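Side-chain contact in membrane protein (Acinetobacter baumannii AB307-0294, PDB 5DL5), which probably forms a channel through the outer membrane for small solutes, with a likely part in antibiotic uptake: residues M94-N99 with D105-G110. Numbering follows the deposited sequence.
With C8E ((hydroxyethyloxy)tri(ethyloxy)octane), chain C; C8E ((hydroxyethyloxy)tri(ethyloxy)octane), chain B; PO4 (phosphate ion), chain E.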
loop_
_atom_site.group_PDB
_atom_site.type_symbol
_atom_site.label_atom_id
_atom_site.label_comp_id
_atom_site.label_asym_id
_atom_site.label_seq_id
_atom_site.Cartn_x
_atom_site.Cartn_y
_atom_site.Cartn_z
ATOM N N MET A 94 9.098 -8.723 5.326
ATOM C CA MET A 94 8.588 -9.029 6.675
ATOM C C MET A 94 9.614 -8.760 7.794
ATOM O O MET A 94 9.246 -8.216 8.849
ATOM C CB MET A 94 8.197 -10.490 6.732
ATOM C CG MET A 94 6.943 -10.840 5.970
ATOM S SD MET A 94 5.396 -10.256 6.785
ATOM C CE MET A 94 5.180 -11.449 8.103
ATOM N N ILE A 95 10.891 -9.048 7.524
ATOM C CA ILE A 95 11.930 -9.055 8.550
ATOM C C ILE A 95 13.224 -8.508 7.965
ATOM O O ILE A 95 13.679 -9.031 6.953
ATOM C CB ILE A 95 12.161 -10.508 9.119
ATOM C CG1 ILE A 95 10.855 -10.995 9.784
ATOM C CG2 ILE A 95 13.231 -10.482 10.150
ATOM C CD1 ILE A 95 10.948 -12.507 10.122
ATOM N N PRO A 96 13.862 -7.537 8.632
ATOM C CA PRO A 96 15.194 -7.127 8.183
ATOM C C PRO A 96 16.184 -8.284 8.154
ATOM O O PRO A 96 16.127 -9.137 9.058
ATOM C CB PRO A 96 15.647 -6.129 9.237
ATOM C CG PRO A 96 14.376 -5.647 9.900
ATOM C CD PRO A 96 13.377 -6.770 9.815
ATOM N N LYS A 97 17.156 -8.199 7.255
ATOM C CA LYS A 97 18.132 -9.242 7.010
ATOM C C LYS A 97 19.535 -8.651 7.107
ATOM O O LYS A 97 19.744 -7.449 6.834
ATOM C CB LYS A 97 17.885 -9.944 5.643
ATOM C CG LYS A 97 16.706 -10.910 5.720
ATOM C CD LYS A 97 16.582 -11.882 4.555
ATOM C CE LYS A 97 15.700 -11.301 3.498
ATOM N NZ LYS A 97 15.404 -12.309 2.488
ATOM N N HIS A 98 20.461 -9.422 7.693
ATOM C CA HIS A 98 21.843 -9.040 7.781
ATOM C C HIS A 98 22.444 -9.316 6.413
ATOM O O HIS A 98 21.838 -9.997 5.571
ATOM C CB HIS A 98 22.578 -9.915 8.792
ATOM C CG HIS A 98 22.173 -9.694 10.216
ATOM N ND1 HIS A 98 22.626 -8.632 10.958
ATOM C CD2 HIS A 98 21.376 -10.419 11.047
ATOM C CE1 HIS A 98 22.168 -8.723 12.200
ATOM N NE2 HIS A 98 21.396 -9.797 12.280
ATOM N N ASN A 99 23.674 -8.873 6.241
ATOM C CA ASN A 99 24.403 -9.043 4.964
ATOM C C ASN A 99 24.554 -10.497 4.561
ATOM O O ASN A 99 24.433 -10.787 3.372
ATOM C CB ASN A 99 25.782 -8.348 5.020
ATOM C CG ASN A 99 25.676 -6.949 5.575
ATOM O OD1 ASN A 99 24.719 -6.642 6.307
ATOM N ND2 ASN A 99 26.625 -6.097 5.256
ATOM N N ASP A 105 17.262 -10.581 14.710
ATOM C CA ASP A 105 16.530 -11.204 15.842
ATOM C C ASP A 105 15.424 -10.196 16.307
ATOM O O ASP A 105 14.371 -10.594 16.712
ATOM C CB ASP A 105 17.453 -11.393 17.025
ATOM C CG ASP A 105 16.792 -12.273 18.083
ATOM O OD1 ASP A 105 16.216 -13.340 17.713
ATOM O OD2 ASP A 105 16.743 -11.853 19.262
ATOM N N HIS A 106 15.753 -8.928 16.427
ATOM C CA HIS A 106 14.847 -7.913 16.963
ATOM C C HIS A 106 15.257 -6.568 16.320
ATOM O O HIS A 106 16.382 -6.432 15.851
ATOM C CB HIS A 106 14.813 -7.781 18.502
ATOM C CG HIS A 106 16.181 -7.645 19.153
ATOM N ND1 HIS A 106 16.817 -6.420 19.351
ATOM C CD2 HIS A 106 17.052 -8.577 19.571
ATOM C CE1 HIS A 106 18.019 -6.623 19.867
ATOM N NE2 HIS A 106 18.158 -7.915 20.077
ATOM N N TRP A 107 14.307 -5.664 16.177
ATOM C CA TRP A 107 14.606 -4.390 15.620
ATOM C C TRP A 107 13.576 -3.358 16.056
ATOM O O TRP A 107 12.438 -3.655 16.404
ATOM C CB TRP A 107 14.577 -4.452 14.036
ATOM C CG TRP A 107 13.293 -5.004 13.385
ATOM C CD1 TRP A 107 12.345 -4.298 12.726
ATOM C CD2 TRP A 107 12.838 -6.410 13.347
ATOM N NE1 TRP A 107 11.294 -5.162 12.275
ATOM C CE2 TRP A 107 11.598 -6.449 12.674
ATOM C CE3 TRP A 107 13.385 -7.610 13.785
ATOM C CZ2 TRP A 107 10.911 -7.653 12.461
ATOM C CZ3 TRP A 107 12.705 -8.778 13.585
ATOM C CH2 TRP A 107 11.494 -8.799 12.920
ATOM N N ALA A 108 13.980 -2.128 15.865
ATOM C CA ALA A 108 13.256 -0.961 16.268
ATOM C C ALA A 108 13.454 0.141 15.220
ATOM O O ALA A 108 14.566 0.324 14.677
ATOM C CB ALA A 108 13.727 -0.500 17.660
ATOM N N ARG A 109 12.377 0.880 14.988
ATOM C CA ARG A 109 12.321 1.909 13.940
ATOM C C ARG A 109 11.330 3.018 14.371
ATOM O O ARG A 109 10.445 2.769 15.166
ATOM C CB ARG A 109 11.846 1.359 12.623
ATOM C CG ARG A 109 12.551 0.126 12.048
ATOM C CD ARG A 109 11.688 -0.660 11.115
ATOM N NE ARG A 109 11.218 0.006 9.914
ATOM C CZ ARG A 109 10.023 0.516 9.746
ATOM N NH1 ARG A 109 9.093 0.425 10.678
ATOM N NH2 ARG A 109 9.742 1.134 8.591
ATOM N N GLY A 110 11.551 4.263 13.903
ATOM C CA GLY A 110 10.533 5.319 13.841
ATOM C C GLY A 110 11.185 6.680 14.166
ATOM O O GLY A 110 12.363 6.825 13.987
HETATM C C8 C8E C . 15.683 -2.843 18.794
HETATM O O9 C8E C . 15.059 -3.764 19.683
HETATM C C10 C8E C . 13.648 -4.015 19.494
HETATM C C11 C8E C . 13.039 -4.726 20.697
HETATM O O12 C8E C . 11.605 -4.778 20.618
HETATM C C13 C8E C . 10.917 -4.281 21.781
HETATM C C14 C8E C . 9.404 -4.530 21.747
HETATM O O15 C8E C . 9.187 -5.865 21.335
HETATM C C16 C8E C . 7.944 -6.155 20.679
HETATM C C17 C8E C . 6.810 -6.027 21.655
HETATM O O18 C8E C . 5.737 -6.870 21.210
HETATM C C19 C8E C . 5.698 -8.084 21.975
HETATM C C20 C8E C . 4.507 -8.152 22.854
HETATM O O21 C8E C . 4.450 -9.524 23.233
HETATM C C6 C8E B . 14.764 -8.819 -0.041
HETATM C C7 C8E B . 13.741 -9.883 0.450
HETATM C C8 C8E B . 13.447 -11.051 -0.522
HETATM O O9 C8E B . 12.060 -11.548 -0.496
HETATM C C10 C8E B . 11.536 -11.420 -1.814
HETATM C C11 C8E B . 10.977 -10.002 -2.021
HETATM O O12 C8E B . 10.045 -9.957 -3.079
HETATM C C13 C8E B . 8.844 -10.728 -2.931
HETATM C C14 C8E B . 7.730 -9.880 -2.377
HETATM O O15 C8E B . 6.513 -9.951 -3.115
HETATM C C16 C8E B . 6.530 -9.657 -4.520
HETATM C C17 C8E B . 5.170 -9.013 -4.787
HETATM O O18 C8E B . 4.259 -9.572 -3.792
HETATM C C19 C8E B . 3.278 -8.656 -3.287
HETATM C C20 C8E B . 2.324 -9.417 -2.383
HETATM O O21 C8E B . 1.092 -8.751 -1.981
HETATM P P PO4 E . 20.518 -9.022 16.000
HETATM O O1 PO4 E . 21.542 -8.001 15.510
HETATM O O2 PO4 E . 21.030 -9.832 17.207
HETATM O O3 PO4 E . 20.255 -10.025 14.868
HETATM O O4 PO4 E . 19.236 -8.293 16.427
#
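Pro96 lies over one face of the Trp107 indole, a proline-tryptophan CH-pi contact in a beta-barrel porin of the OprD family. Residues 94-99 belong to the loop between the antiparallel strands 70-83 and 106-118. Trp107 sits near the start of the second strand, and its backbone is hydrogen-bonded to Ser81 of the first. The contact is buried.

The CB of Trp107 points toward the loop. CG lies between the backbone N and the carbonyl carbon (chi1 54°), and chi2 turns the ring so that a face meets the proline. Trp107 CG and CD1 both meet Pro96 CG, each at 3.7 Å. NE1 and CD2 lie under Pro96 CD. Pro96 CD stands 3.5 Å from the centroid of the Trp107 five-membered ring, 16° off the normal. The atom nearest to Pro96 CD is Trp107 CE2, at 3.4 Å. Farther out, CZ2 still meets Pro96 CD, and the carbonyl O of Met94 approaches it obliquely. At the far end of the six-membered ring, CZ3 and CH2 meet Ile95, whose CG2 comes obliquely to within 3.7 Å of Trp107 CH2. Ile95 CG2 is anti to its own backbone N, while CG1 also touches CH2. Pro96 and Ile95 thus join the loop to the start of strand 106-118. The Trp107 side chain also touches Ile176.

Arg109 forms a salt bridge with Asp79. A phosphate, probably from the crystallisation liquor, bridges the two segments. Its O3 accepts a hydrogen bond from Asp105 N at 3.0 Å. The same phosphate O3 lies near the plane of the His98 ring, at its edge, and accepts a second bond from His98 NE2 at 2.8 Å, with an N-H...O angle of 157°.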